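Local coordinates for hypothetical sugar ABC-transporter sugar binding protein (Arthrobacter globiformis, PDB 7BVT) that probably binds cyclic alpha-maltosyl-1,6-maltose outside the cell and hands it to an ABC transporter for uptake, at residues T114-L122 with L335-T343; T188-T198 with S381-L392. All blocks are in the same frame, centred on the assembly; numbering follows the deposited sequence.

The two contacts lie on opposite sides of the chain's centre, with centres 31 Å apart and nearest atoms about 12 Å apart, so neither touches the other. Their segments alternate along the chain: 114-122, then 188-198, then 335-343, then 381-392. Contact 1 is a backbone bridge with a carboxylate gripped at a helix start, and the side chain of Val337 is about 11 Å from a bound glucose unit, too far for direct contact. Contact 2 packs a loop and the first turn of a helix on helix 377-392 and reaches the pocket itself: the side chain of Glu195 is about 4 Å from another glucose unit, and Gly196 also lines the site.

Contact 1 of 2, residues T114-L122 with L335-T343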
loop_
_atom_site.group_PDB
_atom_site.type_symbol
_atom_site.label_atom_id
_atom_site.label_comp_id
_atom_site.label_asym_id
_atom_site.label_seq_id
_atom_site.Cartn_x
_atom_site.Cartn_y
_atom_site.Cartn_z
ATOM N N THR A 114 4.231 2.976 21.749
ATOM C CA THR A 114 4.200 3.483 20.357
ATOM C C THR A 114 4.077 2.275 19.415
ATOM O O THR A 114 3.211 2.265 18.564
ATOM C CB THR A 114 5.463 4.292 20.044
ATOM O OG1 THR A 114 5.324 5.514 20.812
ATOM C CG2 THR A 114 5.591 4.566 18.570
ATOM N N LEU A 115 4.955 1.280 19.608
ATOM C CA LEU A 115 4.947 0.118 18.678
ATOM C C LEU A 115 3.605 -0.641 18.781
ATOM O O LEU A 115 3.075 -1.060 17.748
ATOM C CB LEU A 115 6.173 -0.749 18.944
ATOM C CG LEU A 115 7.514 -0.133 18.560
ATOM C CD1 LEU A 115 8.662 -1.058 18.916
ATOM C CD2 LEU A 115 7.518 0.186 17.083
ATOM N N THR A 116 3.012 -0.743 19.954
ATOM C CA THR A 116 1.684 -1.400 20.127
ATOM C C THR A 116 0.600 -0.661 19.351
ATOM O O THR A 116 -0.264 -1.290 18.757
ATOM C CB THR A 116 1.255 -1.468 21.607
ATOM O OG1 THR A 116 2.269 -2.259 22.217
ATOM C CG2 THR A 116 -0.120 -2.088 21.719
ATOM N N ASP A 117 0.678 0.666 19.299
ATOM C CA ASP A 117 -0.353 1.529 18.680
ATOM C C ASP A 117 -0.207 1.458 17.165
ATOM O O ASP A 117 -1.232 1.514 16.462
ATOM C CB ASP A 117 -0.187 2.953 19.175
ATOM C CG ASP A 117 -1.302 3.933 18.806
ATOM O OD1 ASP A 117 -2.387 3.512 18.373
ATOM O OD2 ASP A 117 -1.037 5.139 18.950
ATOM N N VAL A 118 1.042 1.390 16.680
ATOM C CA VAL A 118 1.257 1.272 15.225
ATOM C C VAL A 118 0.390 0.125 14.700
ATOM O O VAL A 118 0.305 -0.930 15.336
ATOM C CB VAL A 118 2.747 1.073 14.886
ATOM C CG1 VAL A 118 2.943 0.806 13.403
ATOM C CG2 VAL A 118 3.554 2.272 15.292
ATOM N N ASN A 119 -0.162 0.308 13.523
ATOM C CA ASN A 119 -0.942 -0.714 12.794
ATOM C C ASN A 119 -0.264 -2.091 12.868
ATOM O O ASN A 119 0.900 -2.259 12.480
ATOM C CB ASN A 119 -1.105 -0.242 11.349
ATOM C CG ASN A 119 -1.840 -1.280 10.529
ATOM O OD1 ASN A 119 -1.165 -2.230 10.065
ATOM N ND2 ASN A 119 -3.127 -1.050 10.357
ATOM N N ASP A 120 -1.006 -3.118 13.301
ATOM C CA ASP A 120 -0.400 -4.437 13.569
ATOM C C ASP A 120 0.092 -5.106 12.277
ATOM O O ASP A 120 1.073 -5.858 12.332
ATOM C CB ASP A 120 -1.449 -5.331 14.251
ATOM C CG ASP A 120 -1.847 -4.933 15.673
ATOM O OD1 ASP A 120 -1.236 -4.061 16.273
ATOM O OD2 ASP A 120 -2.791 -5.593 16.174
ATOM N N ALA A 121 -0.619 -4.958 11.183
ATOM C CA ALA A 121 -0.219 -5.590 9.922
ATOM C C ALA A 121 1.174 -5.043 9.577
ATOM O O ALA A 121 2.005 -5.809 9.090
ATOM C CB ALA A 121 -1.212 -5.347 8.831
ATOM N N LEU A 122 1.405 -3.754 9.819
ATOM C CA LEU A 122 2.717 -3.127 9.491
ATOM C C LEU A 122 3.829 -3.487 10.472
ATOM O O LEU A 122 4.991 -3.661 10.018
ATOM C CB LEU A 122 2.562 -1.616 9.331
ATOM C CG LEU A 122 1.659 -1.231 8.163
ATOM C CD1 LEU A 122 1.280 0.213 8.216
ATOM C CD2 LEU A 122 2.311 -1.587 6.833
ATOM N N LEU A 335 -2.016 8.359 5.182
ATOM C CA LEU A 335 -2.835 7.873 6.297
ATOM C C LEU A 335 -1.948 7.675 7.522
ATOM O O LEU A 335 -0.786 7.294 7.384
ATOM C CB LEU A 335 -3.495 6.546 5.905
ATOM C CG LEU A 335 -4.287 6.581 4.614
ATOM C CD1 LEU A 335 -4.886 5.236 4.312
ATOM C CD2 LEU A 335 -5.403 7.616 4.684
ATOM N N PRO A 336 -2.484 7.891 8.737
ATOM C CA PRO A 336 -1.671 7.791 9.926
ATOM C C PRO A 336 -1.307 6.330 10.166
ATOM O O PRO A 336 -2.120 5.435 9.940
ATOM C CB PRO A 336 -2.508 8.302 11.085
ATOM C CG PRO A 336 -3.843 8.628 10.512
ATOM C CD PRO A 336 -3.833 8.406 9.027
ATOM N N VAL A 337 -0.130 6.108 10.697
ATOM C CA VAL A 337 0.321 4.718 10.983
ATOM C C VAL A 337 -0.156 4.236 12.365
ATOM O O VAL A 337 -0.015 3.030 12.645
ATOM C CB VAL A 337 1.852 4.599 10.847
ATOM C CG1 VAL A 337 2.288 4.988 9.452
ATOM C CG2 VAL A 337 2.615 5.395 11.882
ATOM N N LEU A 338 -0.619 5.135 13.230
ATOM C CA LEU A 338 -1.083 4.827 14.580
ATOM C C LEU A 338 -2.585 4.541 14.542
ATOM O O LEU A 338 -3.335 5.347 13.989
ATOM C CB LEU A 338 -0.782 6.006 15.495
ATOM C CG LEU A 338 0.680 6.357 15.675
ATOM C CD1 LEU A 338 0.838 7.556 16.605
ATOM C CD2 LEU A 338 1.464 5.197 16.278
ATOM N N ASP A 339 -3.015 3.456 15.189
ATOM C CA ASP A 339 -4.448 3.155 15.321
ATOM C C ASP A 339 -5.109 4.331 16.057
ATOM O O ASP A 339 -6.229 4.747 15.676
ATOM C CB ASP A 339 -4.686 1.833 16.059
ATOM C CG ASP A 339 -4.382 0.502 15.370
ATOM O OD1 ASP A 339 -3.964 0.511 14.260
ATOM O OD2 ASP A 339 -4.506 -0.553 16.052
ATOM N N SER A 340 -4.467 4.837 17.099
ATOM C CA SER A 340 -5.067 5.836 18.017
ATOM C C SER A 340 -5.340 7.134 17.259
ATOM O O SER A 340 -6.293 7.831 17.591
ATOM C CB SER A 340 -4.177 6.128 19.160
ATOM O OG SER A 340 -3.026 6.835 18.744
ATOM N N VAL A 341 -4.588 7.402 16.210
ATOM C CA VAL A 341 -4.816 8.643 15.417
ATOM C C VAL A 341 -5.903 8.359 14.383
ATOM O O VAL A 341 -6.834 9.163 14.273
ATOM C CB VAL A 341 -3.508 9.176 14.815
ATOM C CG1 VAL A 341 -3.777 10.334 13.865
ATOM C CG2 VAL A 341 -2.520 9.569 15.880
ATOM N N ALA A 342 -5.828 7.249 13.657
ATOM C CA ALA A 342 -6.815 6.875 12.620
ATOM C C ALA A 342 -8.222 6.821 13.215
ATOM O O ALA A 342 -9.174 7.150 12.479
ATOM C CB ALA A 342 -6.457 5.549 11.981
ATOM N N THR A 343 -8.341 6.490 14.511
ATOM C CA THR A 343 -9.651 6.355 15.186
ATOM C C THR A 343 -9.921 7.518 16.130
ATOM O O THR A 343 -10.978 7.485 16.771
ATOM C CB THR A 343 -9.772 5.032 15.941
ATOM O OG1 THR A 343 -8.816 5.046 17.004
ATOM C CG2 THR A 343 -9.542 3.828 15.067
HETATM O O HOH W 1 -3.585 -0.705 19.300
HETATM O O HOH W 2 -4.179 1.333 11.663
HETATM O O HOH W 3 -3.815 -2.583 14.092
HETATM O O HOH W 4 -2.301 -1.454 16.735
#
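The carboxylate of Asp117 has Leu338 over one face, with Leu338 CB 3.6 Å from Asp117 OD2, and Ser340 near its plane at both oxygens. Asp117 OD1 receives Ser340 N at 2.8 Å and Asp117 OD2 receives Ser340 OG at 2.6 Å, each through the syn lone pair, which fixes the rotation of the group. Its CG stands anti to the backbone N (chi1 -171°), and this swings the carboxylate across to the first turn of helix 339-342, where the helix end would be expected to favour a negative charge. With an alanine here, Ser340 N and OG would probably both be left without their acceptor, and a gap would open beside Leu338 where the carboxylate now lies. Val118 CG2 adds an apolar touch to Leu338 CD2 at 3.7 Å. The amide of Asn119 accepts from Leu122 N in its carbonyl plane, capping helix 120-125, while its ND2 shares water 2 with Asp339 OD1. Two nearly straight backbone bonds join the segments: Asp339 N to Asp117 O (2.9 Å, 173°) and Asn119 N to Val337 O (2.9 Å, 167°). They flank Val118 and Leu338, the signature of a single antiparallel beta bridge at a non-hydrogen-bonded pair, set here between helix ends.

Contact 2 of 2, residues T188-T198 with S381-L392; sequences TQAGDSGEGLT and SLAFAQEIEKAL. With GLC (alpha-D-glucopyranose), chain B.
Leu197 is a knob seated in a hole of helix 377-392, formed by Ala385, Ile388, Glu389 and Leu392, and it joins the first turn of helix 195-207 to that helix. Its CB faces Ala385 CB at 4.2 Å. Beyond it CG, anti to the backbone N (chi1 -172°), carries the branches into the hole: CD2 crosses to Ile388, while Leu197 CD1 lies near the Ala385 carbonyl and meets Leu392 CD1 tip to tip at 3.8 Å. Gly194, just before the helix, comes within 4.4 Å of Leu382 between CA atoms; a CB there would fall about 2.9 Å from Ala385 CB, so the close approach depends on the missing side chain. At the far end of the loop the extended Glu389 takes Ala190 N on OE1 in a straight bond (3.0 Å, 171°), and its OE2 is held by Tyr245. Toward the sugar, Gly196 N is 3.5 Å from C2 of the glucose unit. Glu195, also of the glycan pocket, has its OE2 tied to Arg371 and Tyr377. Ser381 secures the second oxygen of this carboxylate: Ser381 OG donates to Glu195 OE1 at 2.7 Å, arriving from above the carboxylate plane, 44° out of it.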
loop_
_atom_site.group_PDB
_atom_site.type_symbol
_atom_site.label_atom_id
_atom_site.label_comp_id
_atom_site.label_asym_id
_atom_site.label_seq_id
_atom_site.Cartn_x
_atom_site.Cartn_y
_atom_site.Cartn_z
ATOM N N THR A 188 -5.112 -4.991 -15.346
ATOM C CA THR A 188 -5.053 -6.348 -15.918
ATOM C C THR A 188 -3.716 -6.642 -16.598
ATOM O O THR A 188 -3.576 -7.796 -16.959
ATOM C CB THR A 188 -6.171 -6.570 -16.943
ATOM O OG1 THR A 188 -6.069 -5.604 -17.986
ATOM C CG2 THR A 188 -7.561 -6.456 -16.369
ATOM N N GLN A 189 -2.806 -5.675 -16.743
ATOM C CA GLN A 189 -1.488 -5.977 -17.358
ATOM C C GLN A 189 -0.343 -5.938 -16.331
ATOM O O GLN A 189 -0.193 -4.941 -15.584
ATOM C CB GLN A 189 -1.229 -5.009 -18.499
ATOM C CG GLN A 189 -2.251 -5.193 -19.607
ATOM C CD GLN A 189 -1.953 -4.247 -20.741
ATOM O OE1 GLN A 189 -2.464 -3.136 -20.778
ATOM N NE2 GLN A 189 -1.023 -4.655 -21.590
ATOM N N ALA A 190 0.449 -7.007 -16.331
ATOM C CA ALA A 190 1.598 -7.190 -15.403
ATOM C C ALA A 190 2.585 -6.016 -15.522
ATOM O O ALA A 190 3.054 -5.540 -14.497
ATOM C CB ALA A 190 2.227 -8.533 -15.660
ATOM N N GLY A 191 2.910 -5.544 -16.719
ATOM C CA GLY A 191 3.991 -4.544 -16.838
ATOM C C GLY A 191 5.329 -5.078 -16.311
ATOM O O GLY A 191 5.536 -6.312 -16.272
ATOM N N ASP A 192 6.234 -4.166 -15.962
ATOM C CA ASP A 192 7.641 -4.472 -15.608
ATOM C C ASP A 192 7.706 -5.290 -14.316
ATOM O O ASP A 192 8.473 -6.238 -14.300
ATOM C CB ASP A 192 8.467 -3.196 -15.421
ATOM C CG ASP A 192 8.774 -2.468 -16.719
ATOM O OD1 ASP A 192 8.794 -3.144 -17.791
ATOM O OD2 ASP A 192 8.967 -1.225 -16.651
ATOM N N SER A 193 6.883 -4.971 -13.302
ATOM C CA SER A 193 6.989 -5.565 -11.942
ATOM C C SER A 193 5.841 -6.526 -11.616
ATOM O O SER A 193 6.000 -7.291 -10.662
ATOM C CB SER A 193 7.066 -4.481 -10.900
ATOM O OG SER A 193 5.797 -3.846 -10.695
ATOM N N GLY A 194 4.709 -6.406 -12.315
ATOM C CA GLY A 194 3.501 -7.189 -11.977
ATOM C C GLY A 194 2.715 -6.567 -10.835
ATOM O O GLY A 194 1.616 -7.103 -10.533
ATOM N N GLU A 195 3.219 -5.542 -10.173
ATOM C CA GLU A 195 2.652 -5.194 -8.824
ATOM C C GLU A 195 1.279 -4.526 -8.964
ATOM O O GLU A 195 0.407 -4.752 -8.055
ATOM C CB GLU A 195 3.584 -4.310 -8.003
ATOM C CG GLU A 195 3.217 -4.280 -6.534
ATOM C CD GLU A 195 3.371 -5.628 -5.877
ATOM O OE1 GLU A 195 4.150 -6.463 -6.439
ATOM O OE2 GLU A 195 2.727 -5.848 -4.809
ATOM N N GLY A 196 1.036 -3.730 -10.019
ATOM C CA GLY A 196 -0.317 -3.192 -10.247
ATOM C C GLY A 196 -1.344 -4.316 -10.259
ATOM O O GLY A 196 -2.359 -4.216 -9.591
ATOM N N LEU A 197 -1.129 -5.364 -11.026
ATOM C CA LEU A 197 -2.093 -6.485 -11.088
ATOM C C LEU A 197 -2.124 -7.169 -9.728
ATOM O O LEU A 197 -3.203 -7.303 -9.138
ATOM C CB LEU A 197 -1.689 -7.443 -12.219
ATOM C CG LEU A 197 -2.655 -8.566 -12.556
ATOM C CD1 LEU A 197 -2.330 -9.191 -13.926
ATOM C CD2 LEU A 197 -2.634 -9.660 -11.516
ATOM N N THR A 198 -0.971 -7.617 -9.229
ATOM C CA THR A 198 -0.911 -8.450 -8.023
ATOM C C THR A 198 -1.567 -7.731 -6.848
ATOM O O THR A 198 -2.369 -8.347 -6.156
ATOM C CB THR A 198 0.527 -8.849 -7.701
ATOM O OG1 THR A 198 0.988 -9.594 -8.817
ATOM C CG2 THR A 198 0.637 -9.600 -6.402
ATOM N N SER A 381 5.748 -11.771 -7.205
ATOM C CA SER A 381 4.637 -10.938 -7.702
ATOM C C SER A 381 4.622 -10.918 -9.232
ATOM O O SER A 381 3.541 -11.069 -9.844
ATOM C CB SER A 381 4.711 -9.553 -7.143
ATOM O OG SER A 381 3.668 -8.755 -7.698
ATOM N N LEU A 382 5.792 -10.812 -9.878
ATOM C CA LEU A 382 5.844 -10.873 -11.359
ATOM C C LEU A 382 5.448 -12.261 -11.847
ATOM O O LEU A 382 4.648 -12.292 -12.783
ATOM C CB LEU A 382 7.248 -10.506 -11.829
ATOM C CG LEU A 382 7.390 -10.309 -13.335
ATOM C CD1 LEU A 382 6.385 -9.326 -13.924
ATOM C CD2 LEU A 382 8.826 -9.868 -13.625
ATOM N N ALA A 383 5.915 -13.343 -11.206
ATOM C CA ALA A 383 5.587 -14.724 -11.647
ATOM C C ALA A 383 4.063 -14.896 -11.558
ATOM O O ALA A 383 3.433 -15.404 -12.499
ATOM C CB ALA A 383 6.284 -15.782 -10.870
ATOM N N PHE A 384 3.497 -14.402 -10.461
ATOM C CA PHE A 384 2.048 -14.490 -10.199
ATOM C C PHE A 384 1.317 -13.720 -11.268
ATOM O O PHE A 384 0.391 -14.300 -11.868
ATOM C CB PHE A 384 1.704 -13.930 -8.817
ATOM C CG PHE A 384 0.249 -13.972 -8.464
ATOM C CD1 PHE A 384 -0.348 -15.134 -7.999
ATOM C CD2 PHE A 384 -0.485 -12.798 -8.471
ATOM C CE1 PHE A 384 -1.686 -15.121 -7.632
ATOM C CE2 PHE A 384 -1.811 -12.803 -8.119
ATOM C CZ PHE A 384 -2.425 -13.963 -7.749
ATOM N N ALA A 385 1.651 -12.446 -11.457
ATOM C CA ALA A 385 0.919 -11.532 -12.342
ATOM C C ALA A 385 0.935 -12.072 -13.782
ATOM O O ALA A 385 -0.090 -12.027 -14.459
ATOM C CB ALA A 385 1.503 -10.135 -12.258
ATOM N N GLN A 386 2.074 -12.616 -14.233
ATOM C CA GLN A 386 2.164 -13.093 -15.637
ATOM C C GLN A 386 1.223 -14.274 -15.851
ATOM O O GLN A 386 0.676 -14.413 -16.950
ATOM C CB GLN A 386 3.618 -13.366 -16.019
ATOM C CG GLN A 386 4.359 -12.051 -16.194
ATOM C CD GLN A 386 5.822 -12.251 -16.492
ATOM O OE1 GLN A 386 6.438 -13.231 -16.055
ATOM N NE2 GLN A 386 6.374 -11.275 -17.198
ATOM N N GLU A 387 1.050 -15.135 -14.868
ATOM C CA GLU A 387 0.192 -16.311 -15.050
ATOM C C GLU A 387 -1.253 -15.855 -14.963
ATOM O O GLU A 387 -2.088 -16.344 -15.735
ATOM C CB GLU A 387 0.500 -17.418 -14.065
ATOM C CG GLU A 387 1.850 -18.044 -14.280
ATOM C CD GLU A 387 2.008 -18.853 -15.554
ATOM O OE1 GLU A 387 1.051 -18.942 -16.340
ATOM O OE2 GLU A 387 3.107 -19.469 -15.732
ATOM N N ILE A 388 -1.552 -14.977 -14.012
ATOM C CA ILE A 388 -2.975 -14.593 -13.822
ATOM C C ILE A 388 -3.417 -13.836 -15.072
ATOM O O ILE A 388 -4.572 -13.965 -15.430
ATOM C CB ILE A 388 -3.137 -13.751 -12.539
ATOM C CG1 ILE A 388 -2.826 -14.578 -11.283
ATOM C CG2 ILE A 388 -4.516 -13.118 -12.457
ATOM C CD1 ILE A 388 -3.769 -15.699 -10.972
ATOM N N GLU A 389 -2.558 -13.021 -15.655
ATOM C CA GLU A 389 -2.921 -12.179 -16.811
ATOM C C GLU A 389 -3.411 -13.059 -17.975
ATOM O O GLU A 389 -4.244 -12.616 -18.755
ATOM C CB GLU A 389 -1.723 -11.337 -17.228
ATOM C CG GLU A 389 -2.048 -10.494 -18.432
ATOM C CD GLU A 389 -1.047 -9.425 -18.777
ATOM O OE1 GLU A 389 -0.007 -9.377 -18.103
ATOM O OE2 GLU A 389 -1.346 -8.579 -19.667
ATOM N N LYS A 390 -2.932 -14.294 -18.056
ATOM C CA LYS A 390 -3.362 -15.193 -19.155
ATOM C C LYS A 390 -4.873 -15.429 -19.035
ATOM O O LYS A 390 -5.538 -15.487 -20.066
ATOM C CB LYS A 390 -2.531 -16.476 -19.109
ATOM C CG LYS A 390 -1.050 -16.214 -19.330
ATOM C CD LYS A 390 -0.281 -17.491 -19.538
ATOM C CE LYS A 390 1.209 -17.240 -19.416
ATOM N NZ LYS A 390 1.950 -18.498 -19.178
ATOM N N ALA A 391 -5.417 -15.570 -17.827
ATOM C CA ALA A 391 -6.884 -15.712 -17.645
ATOM C C ALA A 391 -7.563 -14.391 -17.987
ATOM O O ALA A 391 -8.600 -14.423 -18.658
ATOM C CB ALA A 391 -7.221 -16.138 -16.263
ATOM N N LEU A 392 -7.018 -13.264 -17.582
ATOM C CA LEU A 392 -7.646 -11.935 -17.856
ATOM C C LEU A 392 -7.684 -11.713 -19.377
ATOM O O LEU A 392 -8.663 -11.099 -19.923
ATOM C CB LEU A 392 -6.856 -10.844 -17.115
ATOM C CG LEU A 392 -6.593 -11.100 -15.631
ATOM C CD1 LEU A 392 -5.901 -9.908 -15.013
ATOM C CD2 LEU A 392 -7.871 -11.464 -14.891
HETATM C C1 GLC B . 1.293 -0.558 -8.352
HETATM C C2 GLC B . 1.868 -0.291 -9.754
HETATM C C3 GLC B . 1.795 1.214 -10.010
HETATM C C4 GLC B . 0.349 1.733 -9.897
HETATM C C5 GLC B . -0.375 1.215 -8.622
HETATM C C6 GLC B . -1.871 1.205 -8.823
HETATM O O2 GLC B . 3.235 -0.744 -9.805
HETATM O O3 GLC B . 2.329 1.527 -11.310
HETATM O O4 GLC B . 0.404 3.168 -9.899
HETATM O O5 GLC B . -0.083 -0.191 -8.346
HETATM O O6 GLC B . -2.458 1.099 -7.527
HETATM O O HOH W 5 0.498 -7.245 -20.788
#